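Local coordinates for protein CT_858 (Chlamydia trachomatis, PDB 3DOR) that probably acts as a secreted serine endopeptidase that cleaves peptide bonds within protein substrates, at residues 120-124 with 125-129; 400-404 with 405-409; 451-454 with 455-459. All coordinates share one frame; numbering follows the deposited sequence.

Contact 1: 120-124 with 125-129; sequences DGAPV and QDVLA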
loop_
_atom_site.group_PDB
_atom_site.type_symbol
_atom_site.label_atom_id
_atom_site.label_comp_id
_atom_site.label_asym_id
_atom_site.label_seq_id
_atom_site.Cartn_x
_atom_site.Cartn_y
_atom_site.Cartn_z
ATOM N N ASP B 120 7.377 33.167 -25.745
ATOM C CA ASP B 120 6.749 34.431 -25.355
ATOM C C ASP B 120 7.753 35.566 -25.228
ATOM O O ASP B 120 7.666 36.382 -24.308
ATOM C CB ASP B 120 5.989 34.287 -24.035
ATOM C CG ASP B 120 4.751 33.434 -24.171
ATOM O OD1 ASP B 120 4.037 33.592 -25.184
ATOM O OD2 ASP B 120 4.485 32.617 -23.263
ATOM N N GLY B 121 8.707 35.612 -26.150
ATOM C CA GLY B 121 9.701 36.667 -26.131
ATOM C C GLY B 121 10.889 36.389 -25.238
ATOM O O GLY B 121 11.896 37.091 -25.310
ATOM N N ALA B 122 10.779 35.370 -24.394
ATOM C CA ALA B 122 11.870 35.019 -23.494
ATOM C C ALA B 122 12.679 33.862 -24.066
ATOM O O ALA B 122 12.116 32.871 -24.528
ATOM C CB ALA B 122 11.318 34.641 -22.127
ATOM N N PRO B 123 14.017 33.984 -24.064
ATOM C CA PRO B 123 14.839 32.892 -24.596
ATOM C C PRO B 123 14.582 31.613 -23.804
ATOM O O PRO B 123 14.334 31.660 -22.593
ATOM C CB PRO B 123 16.268 33.419 -24.444
ATOM C CG PRO B 123 16.160 34.430 -23.331
ATOM C CD PRO B 123 14.852 35.109 -23.613
ATOM N N VAL B 124 14.633 30.478 -24.500
ATOM C CA VAL B 124 14.378 29.172 -23.896
ATOM C C VAL B 124 15.080 28.974 -22.561
ATOM O O VAL B 124 14.469 28.528 -21.591
ATOM C CB VAL B 124 14.819 28.020 -24.825
ATOM C CG1 VAL B 124 14.179 26.720 -24.363
ATOM C CG2 VAL B 124 14.443 28.324 -26.252
ATOM N N GLN B 125 16.366 29.304 -22.525
ATOM C CA GLN B 125 17.168 29.161 -21.322
ATOM C C GLN B 125 16.506 29.796 -20.107
ATOM O O GLN B 125 16.434 29.181 -19.047
ATOM C CB GLN B 125 18.550 29.782 -21.532
ATOM C CG GLN B 125 19.255 29.316 -22.803
ATOM C CD GLN B 125 18.758 30.028 -24.060
ATOM O OE1 GLN B 125 17.557 30.194 -24.264
ATOM N NE2 GLN B 125 19.691 30.438 -24.912
ATOM N N ASP B 126 16.018 31.024 -20.257
ATOM C CA ASP B 126 15.375 31.709 -19.138
ATOM C C ASP B 126 14.095 31.007 -18.725
ATOM O O ASP B 126 13.804 30.883 -17.541
ATOM C CB ASP B 126 15.065 33.167 -19.486
ATOM C CG ASP B 126 16.309 33.966 -19.796
ATOM O OD1 ASP B 126 17.393 33.617 -19.279
ATOM O OD2 ASP B 126 16.198 34.954 -20.546
ATOM N N VAL B 127 13.327 30.558 -19.706
ATOM C CA VAL B 127 12.088 29.856 -19.419
ATOM C C VAL B 127 12.408 28.592 -18.626
ATOM O O VAL B 127 11.747 28.287 -17.638
ATOM C CB VAL B 127 11.353 29.477 -20.722
ATOM C CG1 VAL B 127 10.079 28.709 -20.408
ATOM C CG2 VAL B 127 11.029 30.739 -21.506
ATOM N N LEU B 128 13.436 27.868 -19.060
ATOM C CA LEU B 128 13.840 26.648 -18.380
ATOM C C LEU B 128 14.251 26.909 -16.939
ATOM O O LEU B 128 13.881 26.153 -16.045
ATOM C CB LEU B 128 14.990 25.970 -19.132
ATOM C CG LEU B 128 14.552 25.119 -20.326
ATOM C CD1 LEU B 128 15.763 24.608 -21.091
ATOM C CD2 LEU B 128 13.707 23.952 -19.824
ATOM N N ALA B 129 15.010 27.980 -16.717
ATOM C CA ALA B 129 15.463 28.328 -15.376
ATOM C C ALA B 129 14.287 28.516 -14.424
ATOM O O ALA B 129 14.392 28.225 -13.234
ATOM C CB ALA B 129 16.308 29.596 -15.418
#

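Contact 2: 400-404 with 405-409; sequences DNMEG and YTVDL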
loop_
_atom_site.group_PDB
_atom_site.type_symbol
_atom_site.label_atom_id
_atom_site.label_comp_id
_atom_site.label_asym_id
_atom_site.label_seq_id
_atom_site.Cartn_x
_atom_site.Cartn_y
_atom_site.Cartn_z
ATOM N N ASP B 400 12.386 -20.570 -7.177
ATOM C CA ASP B 400 13.530 -20.910 -8.016
ATOM C C ASP B 400 14.352 -19.678 -8.382
ATOM O O ASP B 400 15.544 -19.782 -8.658
ATOM C CB ASP B 400 13.082 -21.637 -9.288
ATOM C CG ASP B 400 12.528 -23.039 -9.004
ATOM O OD1 ASP B 400 12.894 -23.640 -7.969
ATOM O OD2 ASP B 400 11.740 -23.545 -9.834
ATOM N N ASN B 401 13.715 -18.513 -8.393
ATOM C CA ASN B 401 14.426 -17.281 -8.694
ATOM C C ASN B 401 13.667 -16.101 -8.126
ATOM O O ASN B 401 12.454 -16.171 -7.927
ATOM C CB ASN B 401 14.601 -17.092 -10.204
ATOM C CG ASN B 401 13.283 -16.881 -10.920
ATOM O OD1 ASN B 401 12.818 -17.756 -11.648
ATOM N ND2 ASN B 401 12.666 -15.720 -10.705
ATOM N N MET B 402 14.387 -15.018 -7.862
ATOM C CA MET B 402 13.780 -13.810 -7.329
ATOM C C MET B 402 13.815 -12.761 -8.430
ATOM O O MET B 402 14.842 -12.115 -8.676
ATOM C CB MET B 402 14.542 -13.344 -6.088
ATOM C CG MET B 402 14.341 -14.274 -4.895
ATOM S SD MET B 402 15.530 -14.000 -3.574
ATOM C CE MET B 402 14.775 -12.545 -2.749
ATOM N N GLU B 403 12.674 -12.619 -9.097
ATOM C CA GLU B 403 12.517 -11.694 -10.213
ATOM C C GLU B 403 13.590 -11.922 -11.269
ATOM O O GLU B 403 14.138 -10.979 -11.848
ATOM C CB GLU B 403 12.519 -10.244 -9.717
ATOM C CG GLU B 403 11.287 -9.939 -8.871
ATOM C CD GLU B 403 11.162 -8.476 -8.493
ATOM O OE1 GLU B 403 11.106 -7.619 -9.407
ATOM O OE2 GLU B 403 11.108 -8.186 -7.278
ATOM N N GLY B 404 13.877 -13.200 -11.505
ATOM C CA GLY B 404 14.861 -13.579 -12.495
ATOM C C GLY B 404 16.174 -14.040 -11.905
ATOM O O GLY B 404 16.868 -14.861 -12.508
ATOM N N TYR B 405 16.537 -13.522 -10.734
ATOM C CA TYR B 405 17.809 -13.912 -10.136
ATOM C C TYR B 405 17.752 -15.317 -9.550
ATOM O O TYR B 405 16.915 -15.616 -8.696
ATOM C CB TYR B 405 18.236 -12.917 -9.063
ATOM C CG TYR B 405 19.700 -13.032 -8.711
ATOM C CD1 TYR B 405 20.667 -12.348 -9.446
ATOM C CD2 TYR B 405 20.120 -13.828 -7.648
ATOM C CE1 TYR B 405 22.024 -12.450 -9.128
ATOM C CE2 TYR B 405 21.480 -13.940 -7.318
ATOM C CZ TYR B 405 22.422 -13.248 -8.063
ATOM O OH TYR B 405 23.755 -13.360 -7.749
ATOM N N THR B 406 18.661 -16.169 -10.011
ATOM C CA THR B 406 18.709 -17.562 -9.581
ATOM C C THR B 406 18.904 -17.737 -8.080
ATOM O O THR B 406 19.837 -17.178 -7.503
ATOM C CB THR B 406 19.833 -18.318 -10.321
ATOM O OG1 THR B 406 19.664 -18.166 -11.741
ATOM C CG2 THR B 406 19.795 -19.804 -9.955
ATOM N N VAL B 407 18.022 -18.513 -7.450
ATOM C CA VAL B 407 18.115 -18.753 -6.012
ATOM C C VAL B 407 19.087 -19.888 -5.692
ATOM O O VAL B 407 19.049 -20.957 -6.305
ATOM C CB VAL B 407 16.728 -19.049 -5.386
ATOM C CG1 VAL B 407 16.885 -19.573 -3.953
ATOM C CG2 VAL B 407 15.894 -17.763 -5.374
ATOM N N ASP B 408 19.939 -19.620 -4.708
ATOM C CA ASP B 408 20.995 -20.521 -4.251
ATOM C C ASP B 408 21.061 -20.555 -2.733
ATOM O O ASP B 408 20.360 -19.815 -2.063
ATOM C CB ASP B 408 22.345 -19.982 -4.740
ATOM C CG ASP B 408 23.069 -20.957 -5.593
ATOM O OD1 ASP B 408 24.178 -20.628 -6.063
ATOM O OD2 ASP B 408 22.520 -22.061 -5.791
ATOM N N LEU B 409 21.933 -21.406 -2.202
ATOM C CA LEU B 409 22.140 -21.461 -0.764
ATOM C C LEU B 409 22.903 -20.153 -0.502
ATOM O O LEU B 409 22.733 -19.502 0.528
ATOM C CB LEU B 409 23.027 -22.652 -0.387
ATOM C CG LEU B 409 22.695 -23.475 0.869
ATOM C CD1 LEU B 409 23.974 -24.148 1.345
ATOM C CD2 LEU B 409 22.115 -22.603 1.978
HETATM O O HOH W 1 17.320 -21.817 -8.338
#

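Contact 3: 451-454 with 455-459; sequences VQYS and KPICV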
loop_
_atom_site.group_PDB
_atom_site.type_symbol
_atom_site.label_atom_id
_atom_site.label_comp_id
_atom_site.label_asym_id
_atom_site.label_seq_id
_atom_site.Cartn_x
_atom_site.Cartn_y
_atom_site.Cartn_z
ATOM N N VAL B 451 22.753 -19.096 -18.820
ATOM C CA VAL B 451 23.138 -18.123 -19.831
ATOM C C VAL B 451 24.073 -17.059 -19.284
ATOM O O VAL B 451 23.757 -16.357 -18.318
ATOM C CB VAL B 451 21.878 -17.483 -20.514
ATOM C CG1 VAL B 451 20.632 -18.274 -20.143
ATOM C CG2 VAL B 451 21.730 -16.029 -20.146
ATOM N N GLN B 452 25.240 -16.966 -19.916
ATOM C CA GLN B 452 26.283 -16.025 -19.527
ATOM C C GLN B 452 26.948 -15.399 -20.754
ATOM O O GLN B 452 27.746 -16.056 -21.417
ATOM C CB GLN B 452 27.383 -16.744 -18.726
ATOM C CG GLN B 452 26.941 -17.479 -17.461
ATOM C CD GLN B 452 28.040 -18.387 -16.920
ATOM O OE1 GLN B 452 29.201 -18.260 -17.306
ATOM N NE2 GLN B 452 27.681 -19.296 -16.015
ATOM N N TYR B 453 26.649 -14.148 -21.071
ATOM C CA TYR B 453 27.322 -13.539 -22.211
ATOM C C TYR B 453 28.732 -13.192 -21.719
ATOM O O TYR B 453 28.887 -12.494 -20.712
ATOM C CB TYR B 453 26.597 -12.281 -22.662
ATOM C CG TYR B 453 27.082 -11.770 -24.004
ATOM C CD1 TYR B 453 26.809 -12.471 -25.178
ATOM C CD2 TYR B 453 27.818 -10.587 -24.100
ATOM C CE1 TYR B 453 27.254 -12.011 -26.412
ATOM C CE2 TYR B 453 28.267 -10.120 -25.331
ATOM C CZ TYR B 453 27.979 -10.838 -26.480
ATOM O OH TYR B 453 28.408 -10.380 -27.700
ATOM N N SER B 454 29.757 -13.674 -22.416
ATOM C CA SER B 454 31.131 -13.424 -21.989
ATOM C C SER B 454 31.972 -12.659 -22.992
ATOM O O SER B 454 33.179 -12.565 -22.830
ATOM C CB SER B 454 31.832 -14.751 -21.658
ATOM O OG SER B 454 31.833 -15.625 -22.783
ATOM N N LYS B 455 31.351 -12.122 -24.033
ATOM C CA LYS B 455 32.097 -11.366 -25.023
ATOM C C LYS B 455 32.063 -9.880 -24.678
ATOM O O LYS B 455 31.385 -9.481 -23.746
ATOM C CB LYS B 455 31.520 -11.637 -26.411
ATOM C CG LYS B 455 31.633 -13.106 -26.748
ATOM C CD LYS B 455 31.034 -13.480 -28.069
ATOM C CE LYS B 455 30.969 -15.007 -28.179
ATOM N NZ LYS B 455 30.711 -15.455 -29.560
ATOM N N PRO B 456 32.808 -9.047 -25.416
ATOM C CA PRO B 456 32.778 -7.620 -25.083
ATOM C C PRO B 456 31.408 -6.956 -25.145
ATOM O O PRO B 456 30.553 -7.310 -25.955
ATOM C CB PRO B 456 33.816 -7.002 -26.033
ATOM C CG PRO B 456 34.048 -8.058 -27.084
ATOM C CD PRO B 456 33.893 -9.354 -26.364
ATOM N N ILE B 457 31.210 -5.997 -24.250
ATOM C CA ILE B 457 29.958 -5.280 -24.142
ATOM C C ILE B 457 30.179 -3.779 -24.089
ATOM O O ILE B 457 31.089 -3.287 -23.395
ATOM C CB ILE B 457 29.198 -5.674 -22.839
ATOM C CG1 ILE B 457 28.898 -7.172 -22.831
ATOM C CG2 ILE B 457 27.900 -4.875 -22.730
ATOM C CD1 ILE B 457 28.252 -7.664 -21.532
ATOM N N CYS B 458 29.341 -3.056 -24.822
ATOM C CA CYS B 458 29.388 -1.605 -24.820
ATOM C C CYS B 458 28.009 -1.134 -24.375
ATOM O O CYS B 458 27.009 -1.426 -25.037
ATOM C CB CYS B 458 29.691 -1.065 -26.216
ATOM S SG CYS B 458 29.629 0.738 -26.293
ATOM N N VAL B 459 27.947 -0.430 -23.246
ATOM C CA VAL B 459 26.678 0.074 -22.729
ATOM C C VAL B 459 26.524 1.558 -23.027
ATOM O O VAL B 459 27.432 2.354 -22.759
ATOM C CB VAL B 459 26.563 -0.116 -21.183
ATOM C CG1 VAL B 459 25.184 0.326 -20.697
ATOM C CG2 VAL B 459 26.810 -1.550 -20.814
#

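Contact 1: 120-124 with 125-129
The flat amide of Gln125 bends back over the chain just before it, with OE1 3.5 Å from Pro123 CB and also 3.5 Å from Val124 CB. The motif is a helix start in a PDZ-like domain: a tight turn leads out of strand 115-119, strand 122-123 pairs back against it, and Pro123 takes the N-cap position of helix 124-130. The bend at chi2 (80°) brings the amide there; OE1 comes within 2.9 Å of Val124 N, but at an angle too poor for a hydrogen bond, and is buried here with no partner in the model. The carboxylate of Asp126 lies beside the Pro123 ring, though its fit there is too tight in the model to carry weight. Proline suits the helix start, where an N-H has no carbonyl one turn back to bond, and its fixed phi (-60°) fits. The turn at Asp120 and Gly121 runs through positive phi, which glycine readily adopts; Asp120 is anchored by Thr166 and Thr167. On the inner side Ala122 CB packs 4.0 Å from Val127 CG2, the small methyl of alanine letting the branched valine come close, and Val124 and Val127 rest on Leu116 and Val119 of strand 115-119. Pro123 O receives Val127 N in its carbonyl plane at 3.3 Å, and a weak bond from Asp126 N. One residue on, Leu128 N meets Val124 O at 2.8 Å, with a C=O...N angle of 168°.

Contact 2: 400-404 with 405-409
Met402 and Tyr405 face each other as the hydrogen-bonded antiparallel pair of a tight two-residue beta hairpin, closed by a type I' turn. Three backbone bonds hold its arms. Met402 N gives to Tyr405 O at 2.7 Å, and Tyr405 N returns to Met402 O at 3.0 Å, approaching from well above the carbonyl plane (69° out of it). Farther down, Val407 N reaches Asp400 O at 3.0 Å in a nearly straight bond (167° at the hydrogen). The same Asp400 O also accepts from a water, 2.7 Å away, which donates its other hydrogen to Val407 O at 2.8 Å and bridges the arms where the strands end. In the turn itself Glu403 and Gly404 both have positive phi, and Gly404, at phi 105°, takes angles open to glycine.

The apolar contacts lie on the arms. With its CG2 beside the backbone N, Val407 lays that methyl 3.7 Å from Asn401 CA and 3.8 Å from Met402 CG, and Met402 SD lies 4.2 Å from the same Val407 CG2. Met402 and Tyr405 share one face of the hairpin and pack on Val411 of helix 409-428; Asn401 and Thr406 share the other.

The polar ends of Glu403 and Tyr405 bond to neighbouring parts of the fold, Glu403 to Ser345 and Trp303, the Tyr405 hydroxyl to His446 N. Such chemistry implies a hairpin fixed by backbone bonds and water between its arms, with the polar ends of Glu403 and Tyr405 tying it to the surrounding fold.

Contact 3: 451-454 with 455-459
Tyr453 folds back over the bend made by Lys455 and Pro456, so that its ring meets the residues two to four places on in the chain. From CB the side chain sets off with CG anti to the backbone N (chi1 -168°), which swings the ring toward the coming strand. CD2 then touches Ile457 CG1 at 3.8 Å, the two side chains sliding past each other in opposite directions. Next along that edge, CE2 lies 3.7 Å from Pro456 O, which sits in the ring plane, where the weakly positive C-H rim suits a carbonyl oxygen. Over one face, offset toward the rim, stands Lys455 N, 3.8 Å above the plane; on that same side Lys455 O approaches CE2 to 3.6 Å. At the far end, over the same face, Lys455 CB stands 3.6 Å from both CZ and OH, where the lysine chain crosses the tyrosine at about a right angle. A flat ring suits this place, since backbone can lie over its face while its C-H edge meets a carbonyl and Ile457. Lys455 runs on extended, and its NZ bonds to Ser328 O and Thr331 O. The ring of Pro456 restricts phi (-59°) just before strand 457-461. The bend thus brings the loop into the parallel part of the mixed sheet beside strand 333-337, where Tyr453 touches Leu334 and also Ile324 and Phe327 of helix 316-330, while Pro456 leans on Leu562 of helix 549-564.

The three contacts follow one another along the chain without overlap: 120-129, then 400-409, then 451-459. Contact 1 belongs to the PDZ-like domain, with its own antiparallel sheet, and lies across the centre of the chain from the others, about 50 Å between centres from contact 2 and about 44 Å from contact 3. Contacts 2 and 3 fall in the S41 peptidase region, about 21 Å apart between centres. They share a neighbour: His448 touches Thr406 and bonds to Val451 and Gln452. The hairpin of contact 2 sits between helices 391-398 and 409-428, whereas contact 3 feeds the mixed sheet. They thus sample a PDZ-like domain and a probable S41-type protease region.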